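Local atomic coordinates of phosphatidylserine synthase (Haemophilus influenzae, PDB entry 3HSI), a protein that is an enzyme of the phospholipase D superfamily, with two regions related to that family in one chain. Residues C[21-25]-C[178-183]; C[41-46]-C[148-153]; C[51-55]-C[184-188]. All blocks are in the same frame, centred on the assembly; numbering follows the deposited sequence.

Interaction 1: C[21-25]-C[178-183]; sequences FLALQ and ITHAEL
The imidazole of His180 is the flat group between 21-25 and 178-183. Leu22 lies over one face: its CD2 is 4.0 Å from the centroid of the His180 ring, a CH-pi contact. At the edge, Ala23 O accepts a hydrogen bond from His180 NE2 at 2.9 Å. The oxygen lies in the ring plane, and the C=O points almost straight at the donor. Leu24 CG also sits at the edge, near CD2 of the ring. With CG anti to the backbone N (chi1 -163°), the ring extends toward 21-25. His180 is at the N-cap of helix 181-195, and its ND1 accepts a weak capping hydrogen bond from Glu182 N. One ring thus caps a helix and ties it to strand 22-23. The contact joins this short strand of one sheet to the end of strand 171-179, and the helix that follows it, in the other. Leu22 CD2 also reaches CB of Leu183 at 4.2 Å, and Leu22 CD1 rests against the carboxylate of Glu182. There OE1 is hydrogen-bonded to Ser236 OG and OE2 to Lys235 N. Farther along, Leu24 CD2 touches Ile178 CG2 at 3.8 Å, the two side chains crossing at about a right angle, with Ile29 touching both.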
ATOM      1  N   PHE C  21       9.663  30.940  -7.410  1.00 20.45           N
ATOM      2  CA  PHE C  21       8.506  31.630  -6.892  1.00 20.60           C
ATOM      3  C   PHE C  21       8.091  32.668  -7.892  1.00 21.20           C
ATOM      4  O   PHE C  21       8.929  33.304  -8.493  1.00 20.59           O
ATOM      5  CB  PHE C  21       8.838  32.360  -5.592  1.00 19.54           C
ATOM      6  CG  PHE C  21       8.690  31.513  -4.379  1.00 18.43           C
ATOM      7  CD1 PHE C  21       7.422  31.292  -3.823  1.00 13.37           C
ATOM      8  CD2 PHE C  21       9.823  30.945  -3.774  1.00 14.52           C
ATOM      9  CE1 PHE C  21       7.271  30.463  -2.692  1.00 15.58           C
ATOM     10  CE2 PHE C  21       9.697  30.138  -2.626  1.00 15.47           C
ATOM     11  CZ  PHE C  21       8.411  29.892  -2.082  1.00 16.35           C
ATOM     12  N   LEU C  22       6.788  32.828  -8.039  1.00 22.35           N
ATOM     13  CA  LEU C  22       6.213  33.797  -8.943  1.00 23.84           C
ATOM     14  C   LEU C  22       5.586  34.928  -8.120  1.00 23.73           C
ATOM     15  O   LEU C  22       4.823  34.687  -7.170  1.00 23.22           O
ATOM     16  CB  LEU C  22       5.168  33.067  -9.787  1.00 24.37           C
ATOM     17  CG  LEU C  22       4.065  33.798 -10.539  1.00 27.96           C
ATOM     18  CD1 LEU C  22       4.603  34.707 -11.657  1.00 29.34           C
ATOM     19  CD2 LEU C  22       3.112  32.725 -11.113  1.00 30.31           C
ATOM     20  N   ALA C  23       5.910  36.154  -8.494  1.00 24.03           N
ATOM     21  CA  ALA C  23       5.479  37.347  -7.767  1.00 24.91           C
ATOM     22  C   ALA C  23       3.971  37.523  -7.796  1.00 25.56           C
ATOM     23  O   ALA C  23       3.326  37.303  -8.816  1.00 26.19           O
ATOM     24  CB  ALA C  23       6.189  38.586  -8.308  1.00 24.90           C
ATOM     25  N   LEU C  24       3.402  37.907  -6.669  1.00 26.59           N
ATOM     26  CA  LEU C  24       1.957  37.946  -6.517  1.00 28.88           C
ATOM     27  C   LEU C  24       1.561  39.221  -5.789  1.00 29.69           C
ATOM     28  O   LEU C  24       2.000  39.427  -4.664  1.00 31.22           O
ATOM     29  CB  LEU C  24       1.583  36.764  -5.638  1.00 29.26           C
ATOM     30  CG  LEU C  24       0.476  35.767  -5.883  1.00 31.33           C
ATOM     31  CD1 LEU C  24       0.493  34.883  -4.656  1.00 31.84           C
ATOM     32  CD2 LEU C  24      -0.847  36.458  -5.989  1.00 33.66           C
ATOM     33  N   GLN C  25       0.751  40.096  -6.379  1.00 30.48           N
ATOM     34  CA  GLN C  25       0.291  41.250  -5.599  1.00 30.76           C
ATOM     35  C   GLN C  25      -0.728  40.832  -4.550  1.00 30.35           C
ATOM     36  O   GLN C  25      -1.452  39.842  -4.735  1.00 30.39           O
ATOM     37  CB  GLN C  25      -0.189  42.371  -6.501  1.00 31.76           C
ATOM     38  CG  GLN C  25       0.822  42.628  -7.593  1.00 35.22           C
ATOM     39  CD  GLN C  25       0.978  44.067  -7.880  1.00 41.36           C
ATOM     40  OE1 GLN C  25      -0.007  44.755  -8.166  1.00 45.64           O
ATOM     41  NE2 GLN C  25       2.218  44.566  -7.804  1.00 42.88           N
ATOM     42  N   ILE C 178      -7.220  33.493  -6.460  1.00 23.44           N
ATOM     43  CA  ILE C 178      -6.040  34.167  -6.971  1.00 23.62           C
ATOM     44  C   ILE C 178      -6.193  34.492  -8.449  1.00 24.18           C
ATOM     45  O   ILE C 178      -6.286  33.605  -9.308  1.00 23.31           O
ATOM     46  CB  ILE C 178      -4.732  33.352  -6.749  1.00 24.00           C
ATOM     47  CG1 ILE C 178      -4.533  33.038  -5.276  1.00 24.04           C
ATOM     48  CG2 ILE C 178      -3.527  34.136  -7.245  1.00 21.27           C
ATOM     49  CD1 ILE C 178      -3.873  31.669  -5.038  1.00 28.97           C
ATOM     50  N   THR C 179      -6.240  35.780  -8.715  1.00 24.36           N
ATOM     51  CA  THR C 179      -6.293  36.318 -10.053  1.00 26.63           C
ATOM     52  C   THR C 179      -4.859  36.543 -10.564  1.00 26.50           C
ATOM     53  O   THR C 179      -4.216  37.531 -10.224  1.00 26.86           O
ATOM     54  CB  THR C 179      -7.063  37.636 -10.046  1.00 27.05           C
ATOM     55  OG1 THR C 179      -8.405  37.391  -9.567  1.00 31.01           O
ATOM     56  CG2 THR C 179      -7.142  38.189 -11.447  1.00 28.99           C
ATOM     57  N   HIS C 180      -4.352  35.601 -11.356  1.00 26.32           N
ATOM     58  CA  HIS C 180      -2.964  35.631 -11.804  1.00 26.17           C
ATOM     59  C   HIS C 180      -2.804  34.762 -13.050  1.00 25.27           C
ATOM     60  O   HIS C 180      -2.764  33.515 -12.972  1.00 23.77           O
ATOM     61  CB  HIS C 180      -2.033  35.121 -10.695  1.00 27.49           C
ATOM     62  CG  HIS C 180      -0.599  35.484 -10.897  1.00 31.29           C
ATOM     63  ND1 HIS C 180       0.034  35.369 -12.116  1.00 36.13           N
ATOM     64  CD2 HIS C 180       0.323  35.982 -10.038  1.00 36.95           C
ATOM     65  CE1 HIS C 180       1.287  35.777 -12.001  1.00 39.86           C
ATOM     66  NE2 HIS C 180       1.488  36.154 -10.748  1.00 40.31           N
ATOM     67  N   ALA C 181      -2.686  35.420 -14.195  1.00 24.64           N
ATOM     68  CA  ALA C 181      -2.643  34.718 -15.492  1.00 24.57           C
ATOM     69  C   ALA C 181      -1.565  33.628 -15.577  1.00 24.43           C
ATOM     70  O   ALA C 181      -1.800  32.545 -16.124  1.00 24.51           O
ATOM     71  CB  ALA C 181      -2.473  35.728 -16.623  1.00 23.63           C
ATOM     72  N   GLU C 182      -0.388  33.919 -15.044  1.00 23.92           N
ATOM     73  CA  GLU C 182       0.742  33.010 -15.177  1.00 25.37           C
ATOM     74  C   GLU C 182       0.544  31.790 -14.250  1.00 25.01           C
ATOM     75  O   GLU C 182       0.873  30.655 -14.630  1.00 25.47           O
ATOM     76  CB  GLU C 182       2.054  33.747 -14.852  1.00 25.73           C
ATOM     77  CG  GLU C 182       3.133  33.663 -15.922  1.00 29.96           C
ATOM     78  CD  GLU C 182       4.586  33.491 -15.347  1.00 35.63           C
ATOM     79  OE1 GLU C 182       5.298  34.520 -15.266  1.00 35.94           O
ATOM     80  OE2 GLU C 182       5.012  32.339 -14.993  1.00 35.32           O
ATOM     81  N   LEU C 183      -0.014  32.010 -13.056  1.00 23.76           N
ATOM     82  CA  LEU C 183      -0.387  30.877 -12.204  1.00 23.35           C
ATOM     83  C   LEU C 183      -1.490  30.042 -12.886  1.00 23.10           C
ATOM     84  O   LEU C 183      -1.415  28.804 -12.932  1.00 23.38           O
ATOM     85  CB  LEU C 183      -0.855  31.319 -10.788  1.00 22.50           C
ATOM     86  CG  LEU C 183      -1.201  30.110  -9.863  1.00 23.51           C
ATOM     87  CD1 LEU C 183      -0.005  29.213  -9.681  1.00 21.34           C
ATOM     88  CD2 LEU C 183      -1.722  30.474  -8.477  1.00 20.86           C
TER

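Interaction 2: C[41-46]-C[148-153]; sequences QIIELI and FDDTVL
Leu45 of helix 35-48 lies on the ring of Phe148, the last residue of the first strand of a beta hairpin. Strands 146-148 and 151-155 form this hairpin. A type II' turn from Phe148 to Thr151 joins them, with Asp149 and Asp150 at its two central positions. The segment falls within the phospholipase D active site motif region. Here it packs as part of an alpha/beta layer, a helix lying against a sheet. Helix 41-46 and strand 151-153 run roughly antiparallel, at 156°, with axes 10.6 Å apart.

The tight part is centred on Phe148. Leu45 CB sits over one face of the ring, 3.7 Å from its centroid and offset toward the rim. The Leu45 side chain crosses the phenyl group at about a right angle, and its CD1 comes to 3.5 Å from Phe148 CD1. Ile46 approaches the same ring obliquely, with CG1 at 3.5 Å from Phe148 CE2. Phe148 CG stands anti to its carbonyl carbon (chi1 -52°), which carries the ring across to the helix. Ile46 also touches Ile69 and Val76 of helix 64-79, so this end continues into a second helix.

The looser side is that of Thr151 and Gln41, both partly exposed. Leu45 CD2 meets Thr151 CG2 at 4.2 Å, and Gln41 CB is 4.3 Å from Leu153 CD2. The polar end of Gln41 turns to other partners: OE1 accepts from Lys177 NZ, and NE2 makes a weak bond to Glu44 OE1. Between the two sides, Leu153 CD2 lies 4.2 Å from Leu45 CD1 and meets Ile42 CG1 at 3.7 Å, the side chains of Leu153 and Ile42 crossing at about a right angle.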
ATOM      1  N   GLN C  41     -18.834  32.428  -5.335  1.00 23.13           N
ATOM      2  CA  GLN C  41     -17.685  32.637  -6.210  1.00 24.03           C
ATOM      3  C   GLN C  41     -17.636  31.675  -7.404  1.00 22.87           C
ATOM      4  O   GLN C  41     -17.492  32.122  -8.532  1.00 22.99           O
ATOM      5  CB  GLN C  41     -16.350  32.627  -5.435  1.00 23.63           C
ATOM      6  CG  GLN C  41     -15.999  33.960  -4.793  1.00 27.56           C
ATOM      7  CD  GLN C  41     -16.263  35.158  -5.693  1.00 30.83           C
ATOM      8  OE1 GLN C  41     -15.771  35.234  -6.808  1.00 32.81           O
ATOM      9  NE2 GLN C  41     -17.070  36.084  -5.213  1.00 33.11           N
ATOM     10  N   ILE C  42     -17.802  30.381  -7.161  1.00 23.20           N
ATOM     11  CA  ILE C  42     -17.897  29.395  -8.253  1.00 23.27           C
ATOM     12  C   ILE C  42     -18.895  29.880  -9.312  1.00 23.77           C
ATOM     13  O   ILE C  42     -18.545  30.025 -10.466  1.00 23.56           O
ATOM     14  CB  ILE C  42     -18.295  27.981  -7.761  1.00 23.61           C
ATOM     15  CG1 ILE C  42     -17.196  27.393  -6.888  1.00 21.54           C
ATOM     16  CG2 ILE C  42     -18.567  27.029  -8.956  1.00 21.91           C
ATOM     17  CD1 ILE C  42     -17.707  26.255  -6.036  1.00 21.48           C
ATOM     18  N   ILE C  43     -20.117  30.161  -8.899  1.00 24.08           N
ATOM     19  CA  ILE C  43     -21.144  30.618  -9.815  1.00 24.74           C
ATOM     20  C   ILE C  43     -20.766  31.878 -10.617  1.00 25.04           C
ATOM     21  O   ILE C  43     -20.892  31.899 -11.840  1.00 24.55           O
ATOM     22  CB  ILE C  43     -22.479  30.807  -9.099  1.00 25.11           C
ATOM     23  CG1 ILE C  43     -22.960  29.444  -8.585  1.00 25.29           C
ATOM     24  CG2 ILE C  43     -23.512  31.456 -10.058  1.00 23.91           C
ATOM     25  CD1 ILE C  43     -24.270  29.490  -7.771  1.00 26.21           C
ATOM     26  N   GLU C  44     -20.254  32.890  -9.929  1.00 25.05           N
ATOM     27  CA  GLU C  44     -19.863  34.153 -10.552  1.00 25.30           C
ATOM     28  C   GLU C  44     -18.711  33.963 -11.571  1.00 24.67           C
ATOM     29  O   GLU C  44     -18.677  34.586 -12.671  1.00 22.94           O
ATOM     30  CB  GLU C  44     -19.410  35.089  -9.437  1.00 26.49           C
ATOM     31  CG  GLU C  44     -19.346  36.522  -9.819  1.00 31.98           C
ATOM     32  CD  GLU C  44     -19.084  37.433  -8.625  1.00 37.82           C
ATOM     33  OE1 GLU C  44     -19.113  36.947  -7.470  1.00 41.48           O
ATOM     34  OE2 GLU C  44     -18.852  38.644  -8.845  1.00 39.82           O
ATOM     35  N   LEU C  45     -17.775  33.103 -11.199  1.00 22.74           N
ATOM     36  CA  LEU C  45     -16.628  32.805 -12.044  1.00 23.04           C
ATOM     37  C   LEU C  45     -17.026  32.011 -13.301  1.00 23.31           C
ATOM     38  O   LEU C  45     -16.500  32.288 -14.404  1.00 23.59           O
ATOM     39  CB  LEU C  45     -15.535  32.064 -11.247  1.00 22.89           C
ATOM     40  CG  LEU C  45     -14.765  33.001 -10.306  1.00 23.55           C
ATOM     41  CD1 LEU C  45     -13.760  32.193  -9.513  1.00 22.66           C
ATOM     42  CD2 LEU C  45     -14.104  34.191 -11.076  1.00 18.66           C
ATOM     43  N   ILE C  46     -17.966  31.069 -13.151  1.00 22.37           N
ATOM     44  CA  ILE C  46     -18.460  30.290 -14.289  1.00 22.62           C
ATOM     45  C   ILE C  46     -19.185  31.217 -15.269  1.00 23.21           C
ATOM     46  O   ILE C  46     -18.909  31.171 -16.476  1.00 23.05           O
ATOM     47  CB  ILE C  46     -19.377  29.120 -13.858  1.00 22.32           C
ATOM     48  CG1 ILE C  46     -18.561  28.002 -13.175  1.00 23.12           C
ATOM     49  CG2 ILE C  46     -20.142  28.532 -15.061  1.00 21.83           C
ATOM     50  CD1 ILE C  46     -19.428  27.000 -12.409  1.00 20.31           C
ATOM     51  N   PHE C 148     -10.641  29.478 -13.982  1.00 23.19           N
ATOM     52  CA  PHE C 148     -11.616  30.127 -14.858  1.00 24.10           C
ATOM     53  C   PHE C 148     -10.853  31.214 -15.542  1.00 24.42           C
ATOM     54  O   PHE C 148     -10.470  32.200 -14.905  1.00 25.57           O
ATOM     55  CB  PHE C 148     -12.778  30.733 -14.056  1.00 24.02           C
ATOM     56  CG  PHE C 148     -13.427  29.760 -13.099  1.00 24.09           C
ATOM     57  CD1 PHE C 148     -12.955  29.622 -11.801  1.00 24.37           C
ATOM     58  CD2 PHE C 148     -14.515  28.990 -13.494  1.00 23.94           C
ATOM     59  CE1 PHE C 148     -13.549  28.745 -10.928  1.00 24.23           C
ATOM     60  CE2 PHE C 148     -15.124  28.106 -12.615  1.00 22.20           C
ATOM     61  CZ  PHE C 148     -14.642  27.967 -11.343  1.00 21.77           C
ATOM     62  N   ASP C 149     -10.634  31.048 -16.839  1.00 24.45           N
ATOM     63  CA  ASP C 149      -9.807  31.969 -17.586  1.00 24.75           C
ATOM     64  C   ASP C 149      -8.480  32.132 -16.867  1.00 24.59           C
ATOM     65  O   ASP C 149      -7.737  31.144 -16.799  1.00 24.57           O
ATOM     66  CB  ASP C 149     -10.554  33.282 -17.876  1.00 24.82           C
ATOM     67  CG  ASP C 149     -11.715  33.069 -18.833  1.00 25.62           C
ATOM     68  OD1 ASP C 149     -11.917  31.913 -19.264  1.00 25.31           O
ATOM     69  OD2 ASP C 149     -12.431  34.045 -19.152  1.00 27.25           O
ATOM     70  N   ASP C 150      -8.209  33.327 -16.322  1.00 24.62           N
ATOM     71  CA  ASP C 150      -6.964  33.650 -15.616  1.00 25.21           C
ATOM     72  C   ASP C 150      -7.120  33.710 -14.069  1.00 25.25           C
ATOM     73  O   ASP C 150      -6.249  34.263 -13.371  1.00 24.83           O
ATOM     74  CB  ASP C 150      -6.404  34.988 -16.109  1.00 26.39           C
ATOM     75  CG  ASP C 150      -5.832  34.923 -17.525  1.00 29.17           C
ATOM     76  OD1 ASP C 150      -5.415  33.831 -17.994  1.00 32.15           O
ATOM     77  OD2 ASP C 150      -5.780  36.001 -18.177  1.00 32.10           O
ATOM     78  N   THR C 151      -8.198  33.126 -13.534  1.00 24.75           N
ATOM     79  CA  THR C 151      -8.435  33.117 -12.090  1.00 24.91           C
ATOM     80  C   THR C 151      -8.359  31.699 -11.486  1.00 25.16           C
ATOM     81  O   THR C 151      -9.014  30.767 -11.980  1.00 25.49           O
ATOM     82  CB  THR C 151      -9.781  33.830 -11.770  1.00 24.87           C
ATOM     83  OG1 THR C 151      -9.717  35.143 -12.328  1.00 25.09           O
ATOM     84  CG2 THR C 151     -10.026  33.978 -10.286  1.00 23.52           C
ATOM     85  N   VAL C 152      -7.538  31.533 -10.443  1.00 24.41           N
ATOM     86  CA  VAL C 152      -7.500  30.286  -9.697  1.00 22.99           C
ATOM     87  C   VAL C 152      -8.389  30.362  -8.444  1.00 23.13           C
ATOM     88  O   VAL C 152      -8.254  31.277  -7.631  1.00 22.35           O
ATOM     89  CB  VAL C 152      -6.079  29.870  -9.322  1.00 23.32           C
ATOM     90  CG1 VAL C 152      -6.102  28.615  -8.471  1.00 23.10           C
ATOM     91  CG2 VAL C 152      -5.248  29.596 -10.573  1.00 24.28           C
ATOM     92  N   LEU C 153      -9.300  29.393  -8.302  1.00 22.34           N
ATOM     93  CA  LEU C 153     -10.032  29.216  -7.051  1.00 22.57           C
ATOM     94  C   LEU C 153      -9.535  27.910  -6.441  1.00 22.26           C
ATOM     95  O   LEU C 153      -9.777  26.840  -6.980  1.00 22.60           O
ATOM     96  CB  LEU C 153     -11.542  29.200  -7.302  1.00 21.21           C
ATOM     97  CG  LEU C 153     -12.487  29.245  -6.093  1.00 23.06           C
ATOM     98  CD1 LEU C 153     -12.238  30.481  -5.201  1.00 22.01           C
ATOM     99  CD2 LEU C 153     -13.974  29.224  -6.526  1.00 20.08           C
TER

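Interaction 3: C[51-55]-C[184-188]; sequences KRIYV and ADSMV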
ATOM      1  N   LYS C  51     -12.889  31.899 -21.924  1.00 25.59           N
ATOM      2  CA  LYS C  51     -11.933  31.038 -22.619  1.00 25.87           C
ATOM      3  C   LYS C  51     -11.905  29.604 -22.110  1.00 25.31           C
ATOM      4  O   LYS C  51     -11.949  28.665 -22.890  1.00 25.41           O
ATOM      5  CB  LYS C  51     -10.533  31.667 -22.540  1.00 26.19           C
ATOM      6  CG  LYS C  51     -10.462  33.008 -23.324  1.00 30.37           C
ATOM      7  CD  LYS C  51      -9.501  34.002 -22.683  1.00 36.03           C
ATOM      8  CE  LYS C  51      -9.168  35.134 -23.666  1.00 38.99           C
ATOM      9  NZ  LYS C  51      -7.821  35.755 -23.386  1.00 42.95           N
ATOM     10  N   ARG C  52     -11.839  29.421 -20.801  1.00 24.47           N
ATOM     11  CA  ARG C  52     -11.661  28.064 -20.263  1.00 24.50           C
ATOM     12  C   ARG C  52     -12.163  27.914 -18.837  1.00 24.37           C
ATOM     13  O   ARG C  52     -12.224  28.909 -18.076  1.00 24.21           O
ATOM     14  CB  ARG C  52     -10.185  27.669 -20.294  1.00 23.99           C
ATOM     15  CG  ARG C  52      -9.335  28.479 -19.285  1.00 23.53           C
ATOM     16  CD  ARG C  52      -7.864  28.411 -19.618  1.00 20.40           C
ATOM     17  NE  ARG C  52      -7.138  29.350 -18.774  1.00 23.77           N
ATOM     18  CZ  ARG C  52      -5.824  29.549 -18.804  1.00 23.82           C
ATOM     19  NH1 ARG C  52      -5.044  28.866 -19.648  1.00 20.54           N
ATOM     20  NH2 ARG C  52      -5.295  30.435 -17.979  1.00 23.68           N
ATOM     21  N   ILE C  53     -12.492  26.662 -18.501  1.00 23.78           N
ATOM     22  CA  ILE C  53     -12.866  26.256 -17.170  1.00 23.87           C
ATOM     23  C   ILE C  53     -12.282  24.876 -16.930  1.00 24.38           C
ATOM     24  O   ILE C  53     -12.717  23.897 -17.554  1.00 25.68           O
ATOM     25  CB  ILE C  53     -14.404  26.216 -16.965  1.00 23.79           C
ATOM     26  CG1 ILE C  53     -15.009  27.639 -17.059  1.00 23.32           C
ATOM     27  CG2 ILE C  53     -14.746  25.558 -15.609  1.00 22.59           C
ATOM     28  CD1 ILE C  53     -16.546  27.685 -17.164  1.00 23.57           C
ATOM     29  N   TYR C  54     -11.277  24.826 -16.066  1.00 23.54           N
ATOM     30  CA  TYR C  54     -10.661  23.585 -15.604  1.00 24.26           C
ATOM     31  C   TYR C  54     -10.948  23.402 -14.126  1.00 24.45           C
ATOM     32  O   TYR C  54     -10.845  24.360 -13.334  1.00 25.41           O
ATOM     33  CB  TYR C  54      -9.135  23.591 -15.833  1.00 23.39           C
ATOM     34  CG  TYR C  54      -8.704  23.385 -17.297  1.00 23.82           C
ATOM     35  CD1 TYR C  54      -7.978  22.237 -17.682  1.00 24.21           C
ATOM     36  CD2 TYR C  54      -9.038  24.314 -18.282  1.00 23.47           C
ATOM     37  CE1 TYR C  54      -7.585  22.035 -19.009  1.00 25.15           C
ATOM     38  CE2 TYR C  54      -8.654  24.125 -19.619  1.00 25.51           C
ATOM     39  CZ  TYR C  54      -7.926  22.985 -19.973  1.00 25.04           C
ATOM     40  OH  TYR C  54      -7.539  22.807 -21.278  1.00 25.60           O
ATOM     41  N   VAL C  55     -11.289  22.176 -13.774  1.00 24.15           N
ATOM     42  CA  VAL C  55     -11.626  21.771 -12.426  1.00 24.27           C
ATOM     43  C   VAL C  55     -10.976  20.405 -12.209  1.00 24.48           C
ATOM     44  O   VAL C  55     -11.118  19.528 -13.069  1.00 24.86           O
ATOM     45  CB  VAL C  55     -13.156  21.624 -12.276  1.00 24.14           C
ATOM     46  CG1 VAL C  55     -13.518  20.895 -10.993  1.00 24.97           C
ATOM     47  CG2 VAL C  55     -13.851  22.991 -12.312  1.00 24.65           C
ATOM     48  N   ALA C 184      -2.494  30.719 -13.438  1.00 21.46           N
ATOM     49  CA  ALA C 184      -3.566  30.008 -14.112  1.00 21.57           C
ATOM     50  C   ALA C 184      -2.995  29.176 -15.263  1.00 20.84           C
ATOM     51  O   ALA C 184      -3.271  27.985 -15.359  1.00 19.49           O
ATOM     52  CB  ALA C 184      -4.677  30.965 -14.599  1.00 20.24           C
ATOM     53  N   ASP C 185      -2.183  29.798 -16.112  1.00 21.87           N
ATOM     54  CA  ASP C 185      -1.575  29.073 -17.248  1.00 22.20           C
ATOM     55  C   ASP C 185      -0.758  27.870 -16.748  1.00 22.30           C
ATOM     56  O   ASP C 185      -0.794  26.821 -17.331  1.00 23.02           O
ATOM     57  CB  ASP C 185      -0.691  29.989 -18.061  1.00 21.67           C
ATOM     58  CG  ASP C 185      -1.486  31.001 -18.878  1.00 25.46           C
ATOM     59  OD1 ASP C 185      -2.743  30.880 -18.998  1.00 27.28           O
ATOM     60  OD2 ASP C 185      -0.845  31.935 -19.398  1.00 27.97           O
ATOM     61  N   SER C 186      -0.069  28.017 -15.630  1.00 22.30           N
ATOM     62  CA  SER C 186       0.772  26.928 -15.116  1.00 23.09           C
ATOM     63  C   SER C 186      -0.063  25.736 -14.675  1.00 23.34           C
ATOM     64  O   SER C 186       0.332  24.587 -14.869  1.00 23.51           O
ATOM     65  CB  SER C 186       1.596  27.423 -13.926  1.00 23.18           C
ATOM     66  OG  SER C 186       2.333  26.354 -13.364  1.00 25.35           O
HETATM   67  N   MSE C 187      -1.215  26.019 -14.070  1.00 22.87           N
HETATM   68  CA  MSE C 187      -2.075  24.970 -13.570  1.00 23.98           C
HETATM   69  C   MSE C 187      -2.783  24.169 -14.703  1.00 23.46           C
HETATM   70  O   MSE C 187      -2.785  22.915 -14.717  1.00 23.86           O
HETATM   71  CB  MSE C 187      -3.021  25.558 -12.522  1.00 23.69           C
HETATM   72  CG  MSE C 187      -2.212  26.011 -11.298  1.00 27.04           C
HETATM   73 SE   MSE C 187      -3.327  26.420  -9.778  0.75 36.39          SE
HETATM   74  CE  MSE C 187      -3.284  24.622  -8.971  1.00 30.25           C
ATOM     75  N   VAL C 188      -3.289  24.902 -15.678  1.00 21.86           N
ATOM     76  CA  VAL C 188      -3.873  24.316 -16.867  1.00 21.89           C
ATOM     77  C   VAL C 188      -2.833  23.510 -17.675  1.00 21.80           C
ATOM     78  O   VAL C 188      -3.157  22.471 -18.218  1.00 21.14           O
ATOM     79  CB  VAL C 188      -4.466  25.433 -17.765  1.00 22.22           C
ATOM     80  CG1 VAL C 188      -4.816  24.899 -19.173  1.00 19.97           C
ATOM     81  CG2 VAL C 188      -5.648  26.107 -17.048  1.00 18.28           C
TER
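Arg52 and Asp185 form a salt bridge between strand 52-56 and helix 181-195. Both terminal nitrogens of the arginine turn to one carboxylate oxygen. Arg52 NH2 donates to Asp185 OD1 at 2.8 Å, with an N-H...O angle of 148°. Arg52 NH1 gives the same oxygen a second, weak bond at 3.1 Å. OD1 lies at the edge of the guanidinium, near its plane, but the carboxylate is turned 81° from that plane. This is a forked grip on one oxygen, not a side-by-side pairing of the two groups. The arginine is extended from CG to NE, which lets it span the gap to the helix.

Its third nitrogen is satisfied by the hairpin turn: NE donates to Asp149 O. NH2 also has a long, weak ion pair with Asp150 OD1. The bonds to Asp149 O and Asp185 OD1 hold the guanidinium in its orientation. Val188 CG2 packs over one of its faces, 3.8 Å from Arg52 NH1, and Ala184 CB lies 3.5 Å from Arg52 NH2.

The other methyl of Val188 serves Tyr54. CG1 stands over one face of the phenol ring, 3.9 Å from its centroid, in a CH-pi contact. The hydroxyl of Tyr54, a buried residue, is hydrogen-bonded to Asp84 OD2 and Asn192 ND2, with a weak bond to Lys86 NZ. Asn192 ND2 is also hydrogen-bonded to Val188 O, so it links the helix backbone to the phenol.

This is helix-on-sheet packing in an alpha/beta fold, with the segments inclined at 59°. Strand 52-56 lies between strands 84-90 and 146-148, and Val147 of the latter touches both Ala184 and Val188.

From the N terminus, strand 22-23 opens the loop that interaction 1 closes at 178-183. Helix 35-48 and strand 52-56 follow. The helix meets the hairpin at 148-153 in interaction 2, a loop nested inside the first. Strand 52-56 meets helix 181-195 much later in the chain, so interaction 3 closes last and crosses both other loops. Interactions 1 and 3 share that helix, their segments adjoining at Leu183 and Ala184. The hairpin joins the rest: Val152 N lies 2.7 Å from Ile178 O, a probable hydrogen bond, and Asp149 OD1 is hydrogen-bonded to Lys51 N at 2.8 Å. Together the contacts tie two helices to one sheet, and that sheet to its neighbour through 22-23.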